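N-alpha-acetyltransferase 35, NatC auxiliary subunit (Saccharomyces cerevisiae, PDB 6YGA) serves as the auxiliary subunit of the NatC N-terminal acetyltransferase, which acetylates the N-terminal methionine of the L-A virus Gag protein. Local coordinates at residues 65-70 against 276-281; 71-76 against 272-277; 109-114 against 180-185. All coordinates share one frame; numbering follows the deposited sequence.

Interaction 1. Residues 65-70 against 276-281; sequences SLIELT and YIQKHR
A loop that begins in a turn and runs extended from Ile67 lies along the short helix 276-280, held by a lysine that reaches straight out to its backbone. The tight part is this lysine. Lys279 leaves the helix with CG anti to the backbone N (chi1 175°) and stays extended to its tip, so its chain bridges the gap. NZ donates to Ile67 O at 2.9 Å, in the plane of the carbonyl and with a C=O...N angle of 157°, while CE passes 3.2 Å from Ser65 O. Two carbonyls of the loop thus face the end of one ammonium-bearing chain, which should suit its positive charge. Ile67 and Leu69 both point to the helix, next to the lysine chain. Ile67 lays CD1 on Gln278 CB at 3.8 Å, the two side chains crossing at about a right angle; the amide oxygen of Gln278 is taken up by the backbone N of Arg288. The loose side is the outer face of the loop, where Glu68 and Thr70 are exposed and Glu68 OE1 stays 6.1 Å from Lys279 NZ, too far for a salt bridge. Toward the other subunit, Ser65 OG bonds to Glu44 and Arg51 of the N-alpha-acetyltransferase 38 chain, so the contact borders a subunit interface. Leu69 CD1 touches the edge of the Tyr276 ring, near its plane, 3.7 Å from CD2.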
ATOM      1  N   SER B  65      19.506 -22.218   1.910  1.00 64.06           N
ATOM      2  CA  SER B  65      20.679 -23.059   1.714  1.00 65.17           C
ATOM      3  C   SER B  65      20.450 -24.118   0.648  1.00 69.66           C
ATOM      4  O   SER B  65      21.420 -24.696   0.147  1.00 73.18           O
ATOM      5  CB  SER B  65      21.081 -23.730   3.029  1.00 64.26           C
ATOM      6  OG  SER B  65      21.331 -22.769   4.039  1.00 61.73           O
ATOM      7  N   LEU B  66      19.198 -24.381   0.284  1.00 69.45           N
ATOM      8  CA  LEU B  66      18.878 -25.413  -0.691  1.00 69.62           C
ATOM      9  C   LEU B  66      18.607 -24.848  -2.079  1.00 70.58           C
ATOM     10  O   LEU B  66      18.110 -25.576  -2.943  1.00 71.46           O
ATOM     11  CB  LEU B  66      17.677 -26.230  -0.214  1.00 68.40           C
ATOM     12  CG  LEU B  66      17.782 -26.828   1.190  1.00 68.72           C
ATOM     13  CD1 LEU B  66      16.618 -27.768   1.440  1.00 68.78           C
ATOM     14  CD2 LEU B  66      19.112 -27.545   1.406  1.00 70.62           C
ATOM     15  N   ILE B  67      18.916 -23.568  -2.308  1.00 70.39           N
ATOM     16  CA  ILE B  67      18.739 -22.983  -3.632  1.00 72.40           C
ATOM     17  C   ILE B  67      19.596 -23.734  -4.637  1.00 75.74           C
ATOM     18  O   ILE B  67      20.797 -23.945  -4.425  1.00 77.56           O
ATOM     19  CB  ILE B  67      19.088 -21.486  -3.609  1.00 71.90           C
ATOM     20  CG1 ILE B  67      18.103 -20.717  -2.722  1.00 68.20           C
ATOM     21  CG2 ILE B  67      19.093 -20.922  -5.025  1.00 73.62           C
ATOM     22  CD1 ILE B  67      18.475 -19.257  -2.498  1.00 64.37           C
ATOM     23  N   GLU B  68      18.979 -24.149  -5.740  1.00 76.91           N
ATOM     24  CA  GLU B  68      19.680 -24.863  -6.797  1.00 78.57           C
ATOM     25  C   GLU B  68      20.346 -23.859  -7.732  1.00 78.04           C
ATOM     26  O   GLU B  68      19.681 -22.964  -8.265  1.00 77.63           O
ATOM     27  CB  GLU B  68      18.713 -25.758  -7.574  1.00 81.62           C
ATOM     28  CG  GLU B  68      17.826 -26.645  -6.700  1.00 84.36           C
ATOM     29  CD  GLU B  68      18.609 -27.677  -5.902  1.00 86.74           C
ATOM     30  OE1 GLU B  68      19.679 -28.118  -6.371  1.00 87.34           O
ATOM     31  OE2 GLU B  68      18.148 -28.055  -4.804  1.00 86.68           O
ATOM     32  N   LEU B  69      21.656 -24.001  -7.921  1.00 77.98           N
ATOM     33  CA  LEU B  69      22.423 -23.127  -8.798  1.00 76.15           C
ATOM     34  C   LEU B  69      23.096 -23.944  -9.890  1.00 77.24           C
ATOM     35  O   LEU B  69      23.492 -25.092  -9.670  1.00 78.37           O
ATOM     36  CB  LEU B  69      23.491 -22.346  -8.024  1.00 72.49           C
ATOM     37  CG  LEU B  69      23.029 -21.386  -6.928  1.00 68.36           C
ATOM     38  CD1 LEU B  69      24.223 -20.779  -6.204  1.00 64.96           C
ATOM     39  CD2 LEU B  69      22.136 -20.296  -7.504  1.00 67.77           C
ATOM     40  N   THR B  70      23.222 -23.340 -11.070  1.00 75.86           N
ATOM     41  CA  THR B  70      23.950 -23.955 -12.166  1.00 74.64           C
ATOM     42  C   THR B  70      25.452 -23.809 -11.942  1.00 76.12           C
ATOM     43  O   THR B  70      25.911 -23.062 -11.073  1.00 71.72           O
ATOM     44  CB  THR B  70      23.553 -23.331 -13.503  1.00 74.78           C
ATOM     45  OG1 THR B  70      24.124 -22.020 -13.610  1.00 74.43           O
ATOM     46  CG2 THR B  70      22.036 -23.226 -13.613  1.00 75.81           C
ATOM     47  N   TYR B 276      22.653 -16.436  -6.037  1.00 72.08           N
ATOM     48  CA  TYR B 276      23.797 -16.887  -5.250  1.00 72.65           C
ATOM     49  C   TYR B 276      23.901 -16.135  -3.930  1.00 69.81           C
ATOM     50  O   TYR B 276      24.222 -16.726  -2.892  1.00 70.68           O
ATOM     51  CB  TYR B 276      25.079 -16.716  -6.072  1.00 75.45           C
ATOM     52  CG  TYR B 276      26.371 -17.056  -5.354  1.00 79.45           C
ATOM     53  CD1 TYR B 276      27.058 -16.096  -4.622  1.00 79.84           C
ATOM     54  CD2 TYR B 276      26.918 -18.332  -5.432  1.00 83.90           C
ATOM     55  CE1 TYR B 276      28.242 -16.400  -3.971  1.00 83.94           C
ATOM     56  CE2 TYR B 276      28.104 -18.644  -4.787  1.00 88.42           C
ATOM     57  CZ  TYR B 276      28.760 -17.673  -4.058  1.00 88.90           C
ATOM     58  OH  TYR B 276      29.938 -17.979  -3.414  1.00 93.40           O
ATOM     59  N   ILE B 277      23.631 -14.827  -3.948  1.00 66.85           N
ATOM     60  CA  ILE B 277      23.804 -14.023  -2.745  1.00 66.58           C
ATOM     61  C   ILE B 277      22.792 -14.411  -1.675  1.00 67.19           C
ATOM     62  O   ILE B 277      23.072 -14.297  -0.476  1.00 69.10           O
ATOM     63  CB  ILE B 277      23.717 -12.526  -3.089  1.00 64.30           C
ATOM     64  CG1 ILE B 277      24.149 -11.681  -1.890  1.00 65.04           C
ATOM     65  CG2 ILE B 277      22.306 -12.152  -3.530  1.00 60.57           C
ATOM     66  CD1 ILE B 277      23.995 -10.200  -2.115  1.00 63.45           C
ATOM     67  N   GLN B 278      21.607 -14.877  -2.076  1.00 65.18           N
ATOM     68  CA  GLN B 278      20.639 -15.337  -1.089  1.00 63.55           C
ATOM     69  C   GLN B 278      21.119 -16.594  -0.382  1.00 66.30           C
ATOM     70  O   GLN B 278      20.732 -16.849   0.761  1.00 65.37           O
ATOM     71  CB  GLN B 278      19.285 -15.602  -1.748  1.00 58.64           C
ATOM     72  CG  GLN B 278      18.712 -14.423  -2.516  1.00 54.26           C
ATOM     73  CD  GLN B 278      17.334 -14.714  -3.094  1.00 54.08           C
ATOM     74  OE1 GLN B 278      16.461 -15.256  -2.414  1.00 53.42           O
ATOM     75  NE2 GLN B 278      17.136 -14.355  -4.357  1.00 54.10           N
ATOM     76  N   LYS B 279      21.960 -17.390  -1.037  1.00 69.59           N
ATOM     77  CA  LYS B 279      22.323 -18.685  -0.476  1.00 71.95           C
ATOM     78  C   LYS B 279      23.533 -18.597   0.444  1.00 72.03           C
ATOM     79  O   LYS B 279      23.610 -19.345   1.426  1.00 73.03           O
ATOM     80  CB  LYS B 279      22.574 -19.685  -1.610  1.00 73.56           C
ATOM     81  CG  LYS B 279      23.083 -21.045  -1.169  1.00 75.53           C
ATOM     82  CD  LYS B 279      23.085 -22.026  -2.335  1.00 76.94           C
ATOM     83  CE  LYS B 279      23.519 -23.414  -1.890  1.00 82.86           C
ATOM     84  NZ  LYS B 279      23.162 -24.467  -2.882  1.00 86.42           N
ATOM     85  N   HIS B 280      24.467 -17.692   0.166  1.00 72.44           N
ATOM     86  CA  HIS B 280      25.731 -17.645   0.890  1.00 76.30           C
ATOM     87  C   HIS B 280      25.877 -16.438   1.805  1.00 73.91           C
ATOM     88  O   HIS B 280      26.470 -16.558   2.881  1.00 73.53           O
ATOM     89  CB  HIS B 280      26.892 -17.688  -0.105  1.00 80.54           C
ATOM     90  CG  HIS B 280      27.023 -18.999  -0.816  1.00 84.34           C
ATOM     91  ND1 HIS B 280      26.441 -19.249  -2.041  1.00 83.94           N
ATOM     92  CD2 HIS B 280      27.661 -20.140  -0.463  1.00 87.31           C
ATOM     93  CE1 HIS B 280      26.724 -20.484  -2.415  1.00 86.04           C
ATOM     94  NE2 HIS B 280      27.462 -21.045  -1.476  1.00 88.80           N
ATOM     95  N   ARG B 281      25.356 -15.276   1.419  1.00 72.64           N
ATOM     96  CA  ARG B 281      25.333 -14.142   2.330  1.00 71.07           C
ATOM     97  C   ARG B 281      24.280 -14.373   3.409  1.00 69.81           C
ATOM     98  O   ARG B 281      23.305 -15.103   3.207  1.00 68.35           O
ATOM     99  CB  ARG B 281      25.064 -12.846   1.559  1.00 69.99           C
ATOM    100  CG  ARG B 281      24.783 -11.617   2.420  1.00 73.34           C
ATOM    101  CD  ARG B 281      25.070 -10.327   1.672  1.00 73.80           C
ATOM    102  NE  ARG B 281      26.448  -9.887   1.870  1.00 76.70           N
ATOM    103  CZ  ARG B 281      26.820  -8.989   2.776  1.00 74.16           C
ATOM    104  NH1 ARG B 281      25.917  -8.426   3.566  1.00 70.00           N
ATOM    105  NH2 ARG B 281      28.097  -8.648   2.890  1.00 76.55           N
TER

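Interaction 2. Residues 71-76 against 272-277; sequences AEEIEF and AFSTYI
The short helix 71-75 approaches the turn leading into helix 276-280 with Glu73 and Ser274 as the nearest residues, their CA atoms 6.2 Å apart, and no direct hydrogen bond joins the two backbones. At the far end Phe76, just past the helix, swings its ring over Ala272 with CG anti to the backbone N (chi1 -173°). Ala272 CA sits over the ring face, 3.8 Å from its centroid and 19° off the normal, a CH-pi contact; Ala272 CB adds an apolar touch 3.8 Å from Phe76 CE2. The extended chain of Glu73 runs past the serine, its CG 3.7 Å from Ser274 CB. Its OE1 accepts from the backbone N of Thr70, whose OG1 caps Glu73 N in return, a capping box for helix 71-75. OE2 accepts from a water at 2.8 Å, and that water takes the N-H of Thr275, bridging the segments. Ser274 turns OG between its backbone N and carbonyl carbon (chi1 64°), where it accepts from Tyr276 N at 3.3 Å, forming an ST turn just before the helix. Tyr276 also brings CD2 to 4.0 Å from Glu73 O. The contact joins helix 71-75 to the approach of helix 276-280, beside helix 118-129: the backbones of Arg118 and Ala272 are hydrogen-bonded, while Phe76 packs on Arg118 and Tyr276 makes a cation-pi contact with it.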
ATOM      1  N   ALA B  71      26.224 -24.548 -12.744  1.00 94.65           N
ATOM      2  CA  ALA B  71      27.677 -24.475 -12.650  1.00 99.61           C
ATOM      3  C   ALA B  71      28.178 -23.064 -12.938  1.00 98.85           C
ATOM      4  O   ALA B  71      29.082 -22.567 -12.256  1.00 98.64           O
ATOM      5  CB  ALA B  71      28.313 -25.482 -13.607  1.00 88.81           C
ATOM      6  N   GLU B  72      27.601 -22.399 -13.943  1.00 99.03           N
ATOM      7  CA  GLU B  72      27.986 -21.022 -14.236  1.00 98.18           C
ATOM      8  C   GLU B  72      27.662 -20.099 -13.068  1.00 91.68           C
ATOM      9  O   GLU B  72      28.458 -19.218 -12.725  1.00 91.89           O
ATOM     10  CB  GLU B  72      27.290 -20.536 -15.508  1.00100.50           C
ATOM     11  CG  GLU B  72      27.745 -21.220 -16.790  1.00106.48           C
ATOM     12  CD  GLU B  72      27.065 -22.555 -17.024  1.00112.07           C
ATOM     13  OE1 GLU B  72      26.906 -23.330 -16.058  1.00114.07           O
ATOM     14  OE2 GLU B  72      26.677 -22.826 -18.179  1.00115.00           O
ATOM     15  N   GLU B  73      26.499 -20.288 -12.442  1.00 88.04           N
ATOM     16  CA  GLU B  73      26.140 -19.455 -11.299  1.00 83.74           C
ATOM     17  C   GLU B  73      27.071 -19.704 -10.119  1.00 82.46           C
ATOM     18  O   GLU B  73      27.403 -18.774  -9.376  1.00 79.22           O
ATOM     19  CB  GLU B  73      24.686 -19.710 -10.896  1.00 81.28           C
ATOM     20  CG  GLU B  73      23.662 -19.248 -11.924  1.00 82.02           C
ATOM     21  CD  GLU B  73      22.246 -19.696 -11.592  1.00 83.94           C
ATOM     22  OE1 GLU B  73      22.096 -20.699 -10.867  1.00 86.07           O
ATOM     23  OE2 GLU B  73      21.284 -19.047 -12.058  1.00 82.48           O
ATOM     24  N   ILE B  74      27.499 -20.954  -9.925  1.00 83.31           N
ATOM     25  CA  ILE B  74      28.356 -21.272  -8.787  1.00 83.03           C
ATOM     26  C   ILE B  74      29.784 -20.807  -9.042  1.00 83.46           C
ATOM     27  O   ILE B  74      30.452 -20.285  -8.141  1.00 83.06           O
ATOM     28  CB  ILE B  74      28.299 -22.782  -8.484  1.00 85.86           C
ATOM     29  CG1 ILE B  74      26.896 -23.187  -8.025  1.00 84.69           C
ATOM     30  CG2 ILE B  74      29.327 -23.160  -7.428  1.00 85.95           C
ATOM     31  CD1 ILE B  74      26.712 -24.683  -7.842  1.00 88.34           C
ATOM     32  N   GLU B  75      30.270 -20.972 -10.270  1.00 84.71           N
ATOM     33  CA  GLU B  75      31.670 -20.736 -10.597  1.00 90.25           C
ATOM     34  C   GLU B  75      31.939 -19.343 -11.154  1.00 87.87           C
ATOM     35  O   GLU B  75      33.089 -19.050 -11.502  1.00 90.94           O
ATOM     36  CB  GLU B  75      32.159 -21.783 -11.607  1.00 95.69           C
ATOM     37  CG  GLU B  75      31.967 -23.233 -11.169  1.00101.65           C
ATOM     38  CD  GLU B  75      32.796 -23.604  -9.952  1.00105.53           C
ATOM     39  OE1 GLU B  75      33.776 -22.892  -9.649  1.00106.38           O
ATOM     40  OE2 GLU B  75      32.467 -24.616  -9.296  1.00107.40           O
ATOM     41  N   PHE B  76      30.926 -18.483 -11.251  1.00 83.54           N
ATOM     42  CA  PHE B  76      31.128 -17.167 -11.847  1.00 81.74           C
ATOM     43  C   PHE B  76      32.196 -16.389 -11.090  1.00 84.15           C
ATOM     44  O   PHE B  76      32.166 -16.299  -9.858  1.00 82.89           O
ATOM     45  CB  PHE B  76      29.821 -16.371 -11.871  1.00 75.91           C
ATOM     46  CG  PHE B  76      29.929 -15.067 -12.615  1.00 73.98           C
ATOM     47  CD1 PHE B  76      30.358 -13.917 -11.969  1.00 72.75           C
ATOM     48  CD2 PHE B  76      29.623 -14.994 -13.965  1.00 73.83           C
ATOM     49  CE1 PHE B  76      30.472 -12.723 -12.652  1.00 73.24           C
ATOM     50  CE2 PHE B  76      29.733 -13.800 -14.652  1.00 73.49           C
ATOM     51  CZ  PHE B  76      30.158 -12.664 -13.994  1.00 73.71           C
ATOM     52  N   ALA B 272      26.247 -14.147 -14.094  1.00 70.96           N
ATOM     53  CA  ALA B 272      26.441 -12.764 -13.673  1.00 69.06           C
ATOM     54  C   ALA B 272      25.320 -12.310 -12.747  1.00 67.21           C
ATOM     55  O   ALA B 272      25.557 -11.570 -11.784  1.00 66.64           O
ATOM     56  CB  ALA B 272      26.530 -11.849 -14.893  1.00 68.12           C
ATOM     57  N   PHE B 273      24.093 -12.742 -13.024  1.00 66.22           N
ATOM     58  CA  PHE B 273      22.936 -12.448 -12.188  1.00 64.81           C
ATOM     59  C   PHE B 273      22.347 -13.769 -11.722  1.00 68.47           C
ATOM     60  O   PHE B 273      21.986 -14.616 -12.546  1.00 72.25           O
ATOM     61  CB  PHE B 273      21.895 -11.628 -12.954  1.00 61.75           C
ATOM     62  CG  PHE B 273      22.415 -10.318 -13.473  1.00 61.01           C
ATOM     63  CD1 PHE B 273      23.114 -10.259 -14.669  1.00 61.28           C
ATOM     64  CD2 PHE B 273      22.202  -9.145 -12.768  1.00 58.39           C
ATOM     65  CE1 PHE B 273      23.595  -9.054 -15.150  1.00 59.95           C
ATOM     66  CE2 PHE B 273      22.679  -7.936 -13.244  1.00 57.35           C
ATOM     67  CZ  PHE B 273      23.377  -7.891 -14.437  1.00 58.95           C
ATOM     68  N   SER B 274      22.252 -13.946 -10.407  1.00 68.56           N
ATOM     69  CA  SER B 274      21.791 -15.212  -9.855  1.00 69.97           C
ATOM     70  C   SER B 274      21.255 -14.979  -8.449  1.00 68.46           C
ATOM     71  O   SER B 274      21.349 -13.879  -7.897  1.00 63.97           O
ATOM     72  CB  SER B 274      22.915 -16.255  -9.844  1.00 72.04           C
ATOM     73  OG  SER B 274      23.969 -15.860  -8.984  1.00 71.73           O
ATOM     74  N   THR B 275      20.681 -16.039  -7.881  1.00 69.25           N
ATOM     75  CA  THR B 275      20.273 -16.064  -6.485  1.00 68.04           C
ATOM     76  C   THR B 275      21.405 -16.500  -5.559  1.00 71.67           C
ATOM     77  O   THR B 275      21.144 -16.892  -4.416  1.00 72.97           O
ATOM     78  CB  THR B 275      19.061 -16.983  -6.306  1.00 65.45           C
ATOM     79  OG1 THR B 275      19.344 -18.268  -6.873  1.00 65.61           O
ATOM     80  CG2 THR B 275      17.836 -16.394  -6.993  1.00 62.76           C
ATOM     81  N   TYR B 276      22.653 -16.436  -6.037  1.00 72.08           N
ATOM     82  CA  TYR B 276      23.797 -16.887  -5.250  1.00 72.65           C
ATOM     83  C   TYR B 276      23.901 -16.135  -3.930  1.00 69.81           C
ATOM     84  O   TYR B 276      24.222 -16.726  -2.892  1.00 70.68           O
ATOM     85  CB  TYR B 276      25.079 -16.716  -6.072  1.00 75.45           C
ATOM     86  CG  TYR B 276      26.371 -17.056  -5.354  1.00 79.45           C
ATOM     87  CD1 TYR B 276      27.058 -16.096  -4.622  1.00 79.84           C
ATOM     88  CD2 TYR B 276      26.918 -18.332  -5.432  1.00 83.90           C
ATOM     89  CE1 TYR B 276      28.242 -16.400  -3.971  1.00 83.94           C
ATOM     90  CE2 TYR B 276      28.104 -18.644  -4.787  1.00 88.42           C
ATOM     91  CZ  TYR B 276      28.760 -17.673  -4.058  1.00 88.90           C
ATOM     92  OH  TYR B 276      29.938 -17.979  -3.414  1.00 93.40           O
ATOM     93  N   ILE B 277      23.631 -14.827  -3.948  1.00 66.85           N
ATOM     94  CA  ILE B 277      23.804 -14.023  -2.745  1.00 66.58           C
ATOM     95  C   ILE B 277      22.792 -14.411  -1.675  1.00 67.19           C
ATOM     96  O   ILE B 277      23.072 -14.297  -0.476  1.00 69.10           O
ATOM     97  CB  ILE B 277      23.717 -12.526  -3.089  1.00 64.30           C
ATOM     98  CG1 ILE B 277      24.149 -11.681  -1.890  1.00 65.04           C
ATOM     99  CG2 ILE B 277      22.306 -12.152  -3.530  1.00 60.57           C
ATOM    100  CD1 ILE B 277      23.995 -10.200  -2.115  1.00 63.45           C
TER
HETATM  101  O   HOH W   1      19.653 -18.127  -9.995  1.00 54.73           O

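Interaction 3. Residues 109-114 against 180-185; sequences TLPTTV and NNMGFN
Two beta turns from inter-helix loops meet here, a type I turn from Leu110 to Thr113 and a type I' turn from Asn181 to Phe184; Leu110 and Pro111 of the first pack on Asn180 and on the residues of the second turn after it, without a hydrogen bond between the loops. Pro111 is the centre. Its CD lies 3.3 Å from Asn180 O, and CG also reaches the side-chain amide, 3.6 Å from Asn180 ND2; proline ring and asparagine side chain cross at about a right angle. Asn180 sends CG anti to its backbone N (chi1 177°), and its OD1 accepts from Met182 N at 3.2 Å. The N-H comes from well above the carbonyl plane, yet the bond closes an Asx turn and fixes the amide beside the proline. Next to it Leu110, with CG also anti to the backbone N, lays CB on Asn180 O and carries CD2 to 3.9 Å from Asn181 CA. Selenomethionine 182 sets out alongside the other loop; chi1 (-63°) and an extended chi2 (172°) bring SE to 4.0 Å from Pro111 CB, and the bend at chi3 only turns CE. Positive phi angles at Met182 and Gly183 make the tight type I' turn, which Phe184 N closes onto Asn181 O. Thr113 N closes the type I turn onto Leu110 O. Thr109, just before that turn, ties to it: its O accepts from Thr113 OG1, and Thr109 OG1 is hydrogen-bonded to Thr112 OG1 at 2.6 Å. Asn178 OD1 accepts from the N-H groups of both Leu110 and Asn180. Around this buried contact, Leu110, Thr113 and Val114 pack on Trp103 of helix 85-104, Val114 and Asn181 on helix 142-167, and Phe184 on helix 118-129.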
ATOM      1  N   THR B 109      11.893  -7.011  -4.952  1.00 52.72           N
ATOM      2  CA  THR B 109      12.795  -6.924  -3.815  1.00 51.52           C
ATOM      3  C   THR B 109      14.201  -6.547  -4.261  1.00 51.57           C
ATOM      4  O   THR B 109      14.640  -6.865  -5.369  1.00 53.21           O
ATOM      5  CB  THR B 109      12.840  -8.249  -3.054  1.00 53.09           C
ATOM      6  OG1 THR B 109      13.190  -9.306  -3.956  1.00 58.12           O
ATOM      7  CG2 THR B 109      11.494  -8.553  -2.422  1.00 48.76           C
ATOM      8  N   LEU B 110      14.905  -5.852  -3.372  1.00 51.25           N
ATOM      9  CA  LEU B 110      16.294  -5.498  -3.642  1.00 51.62           C
ATOM     10  C   LEU B 110      17.208  -6.714  -3.770  1.00 53.88           C
ATOM     11  O   LEU B 110      18.083  -6.696  -4.655  1.00 53.17           O
ATOM     12  CB  LEU B 110      16.788  -4.536  -2.553  1.00 52.23           C
ATOM     13  CG  LEU B 110      18.170  -3.902  -2.707  1.00 55.69           C
ATOM     14  CD1 LEU B 110      18.273  -3.128  -4.010  1.00 57.36           C
ATOM     15  CD2 LEU B 110      18.466  -2.996  -1.522  1.00 55.47           C
ATOM     16  N   PRO B 111      17.082  -7.777  -2.962  1.00 54.60           N
ATOM     17  CA  PRO B 111      17.960  -8.939  -3.177  1.00 56.84           C
ATOM     18  C   PRO B 111      17.809  -9.595  -4.541  1.00 56.56           C
ATOM     19  O   PRO B 111      18.771 -10.201  -5.028  1.00 55.34           O
ATOM     20  CB  PRO B 111      17.556  -9.896  -2.046  1.00 58.57           C
ATOM     21  CG  PRO B 111      17.030  -9.017  -0.984  1.00 57.13           C
ATOM     22  CD  PRO B 111      16.313  -7.917  -1.709  1.00 55.32           C
ATOM     23  N   THR B 112      16.643  -9.500  -5.179  1.00 54.66           N
ATOM     24  CA  THR B 112      16.430 -10.150  -6.468  1.00 54.40           C
ATOM     25  C   THR B 112      16.680  -9.229  -7.654  1.00 52.48           C
ATOM     26  O   THR B 112      16.555  -9.677  -8.800  1.00 53.58           O
ATOM     27  CB  THR B 112      15.006 -10.713  -6.562  1.00 56.31           C
ATOM     28  OG1 THR B 112      14.056  -9.654  -6.397  1.00 55.16           O
ATOM     29  CG2 THR B 112      14.775 -11.778  -5.499  1.00 56.19           C
ATOM     30  N   THR B 113      17.019  -7.962  -7.415  1.00 50.03           N
ATOM     31  CA  THR B 113      17.268  -7.020  -8.502  1.00 50.51           C
ATOM     32  C   THR B 113      18.704  -6.510  -8.470  1.00 53.22           C
ATOM     33  O   THR B 113      19.595  -7.123  -9.068  1.00 57.13           O
ATOM     34  CB  THR B 113      16.279  -5.848  -8.445  1.00 47.25           C
ATOM     35  OG1 THR B 113      16.394  -5.170  -7.187  1.00 48.41           O
ATOM     36  CG2 THR B 113      14.851  -6.344  -8.616  1.00 43.92           C
ATOM     37  N   VAL B 114      18.946  -5.399  -7.770  1.00 51.23           N
ATOM     38  CA  VAL B 114      20.276  -4.788  -7.779  1.00 53.60           C
ATOM     39  C   VAL B 114      21.306  -5.710  -7.135  1.00 55.34           C
ATOM     40  O   VAL B 114      22.443  -5.820  -7.612  1.00 57.96           O
ATOM     41  CB  VAL B 114      20.230  -3.413  -7.086  1.00 51.40           C
ATOM     42  CG1 VAL B 114      21.620  -2.793  -7.019  1.00 48.17           C
ATOM     43  CG2 VAL B 114      19.266  -2.489  -7.816  1.00 52.00           C
ATOM     44  N   ASN B 180      15.560  -4.421   1.489  1.00 51.68           N
ATOM     45  CA  ASN B 180      16.293  -5.465   2.199  1.00 54.87           C
ATOM     46  C   ASN B 180      17.678  -5.530   1.572  1.00 54.76           C
ATOM     47  O   ASN B 180      17.901  -6.236   0.588  1.00 54.43           O
ATOM     48  CB  ASN B 180      15.568  -6.802   2.110  1.00 58.91           C
ATOM     49  CG  ASN B 180      16.332  -7.928   2.785  1.00 66.94           C
ATOM     50  OD1 ASN B 180      17.237  -7.691   3.587  1.00 70.08           O
ATOM     51  ND2 ASN B 180      15.962  -9.165   2.469  1.00 69.75           N
ATOM     52  N   ASN B 181      18.615  -4.766   2.135  1.00 56.96           N
ATOM     53  CA  ASN B 181      19.990  -4.732   1.650  1.00 60.98           C
ATOM     54  C   ASN B 181      20.878  -5.791   2.299  1.00 62.68           C
ATOM     55  O   ASN B 181      22.101  -5.730   2.145  1.00 63.97           O
ATOM     56  CB  ASN B 181      20.595  -3.336   1.860  1.00 63.30           C
ATOM     57  CG  ASN B 181      20.720  -2.960   3.324  1.00 68.74           C
ATOM     58  OD1 ASN B 181      20.015  -3.498   4.178  1.00 71.15           O
ATOM     59  ND2 ASN B 181      21.615  -2.023   3.620  1.00 70.01           N
HETATM   60  N   MSE B 182      20.291  -6.747   3.018  1.00 64.22           N
HETATM   61  CA  MSE B 182      21.016  -7.884   3.588  1.00 69.14           C
HETATM   62  C   MSE B 182      22.206  -7.493   4.462  1.00 70.17           C
HETATM   63  O   MSE B 182      23.288  -8.066   4.342  1.00 71.18           O
HETATM   64  CB  MSE B 182      21.481  -8.812   2.467  1.00 71.96           C
HETATM   65  CG  MSE B 182      20.331  -9.426   1.697  1.00 72.13           C
HETATM   66 SE   MSE B 182      20.899 -10.400   0.117  0.70 73.95          SE
HETATM   67  CE  MSE B 182      20.344 -12.184   0.667  1.00 74.83           C
ATOM     68  N   GLY B 183      21.997  -6.513   5.336  1.00 69.95           N
ATOM     69  CA  GLY B 183      23.014  -6.133   6.296  1.00 72.14           C
ATOM     70  C   GLY B 183      24.164  -5.315   5.757  1.00 73.95           C
ATOM     71  O   GLY B 183      25.210  -5.240   6.408  1.00 80.35           O
ATOM     72  N   PHE B 184      24.007  -4.689   4.595  1.00 71.98           N
ATOM     73  CA  PHE B 184      25.069  -3.863   4.027  1.00 71.76           C
ATOM     74  C   PHE B 184      25.069  -2.484   4.680  1.00 75.00           C
ATOM     75  O   PHE B 184      24.053  -1.781   4.668  1.00 76.30           O
ATOM     76  CB  PHE B 184      24.904  -3.736   2.515  1.00 66.31           C
ATOM     77  CG  PHE B 184      25.615  -4.807   1.737  1.00 63.26           C
ATOM     78  CD1 PHE B 184      26.994  -4.912   1.785  1.00 64.24           C
ATOM     79  CD2 PHE B 184      24.907  -5.699   0.951  1.00 61.19           C
ATOM     80  CE1 PHE B 184      27.652  -5.896   1.071  1.00 65.83           C
ATOM     81  CE2 PHE B 184      25.558  -6.682   0.234  1.00 62.44           C
ATOM     82  CZ  PHE B 184      26.932  -6.779   0.293  1.00 64.93           C
ATOM     83  N   ASN B 185      26.213  -2.099   5.244  1.00 78.64           N
ATOM     84  CA  ASN B 185      26.422  -0.769   5.805  1.00 81.21           C
ATOM     85  C   ASN B 185      27.798  -0.301   5.349  1.00 85.78           C
ATOM     86  O   ASN B 185      28.815  -0.874   5.755  1.00 87.49           O
ATOM     87  CB  ASN B 185      26.322  -0.786   7.335  1.00 84.09           C
ATOM     88  CG  ASN B 185      26.243   0.609   7.939  1.00 87.06           C
ATOM     89  OD1 ASN B 185      26.547   1.606   7.283  1.00 87.27           O
ATOM     90  ND2 ASN B 185      25.836   0.681   9.203  1.00 89.34           N
TER

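Overall arrangement
Interactions 1 and 2 form one continuous, partly buried patch, their centres about 8 Å apart: consecutive pieces of the chain, 65-70 and 71-76, lie against helix 276-280 and its approach, sharing Tyr276, and Ile67 and Leu69 pack on Thr275. Interaction 3 is more buried and nearer the chain centre, about 24 Å from it against 35 and 37 Å. The chemistry also differs. A lysine hydrogen-bonds one loop carbonyl beside the N-alpha-acetyltransferase 38 chain in interaction 1, a water and an aromatic face serve interaction 2, and proline packing serves interaction 3. Arg281 links the first and third, bonding Met182 O and making a cation-pi contact with Phe184, while Met182 CE rests on Gln278.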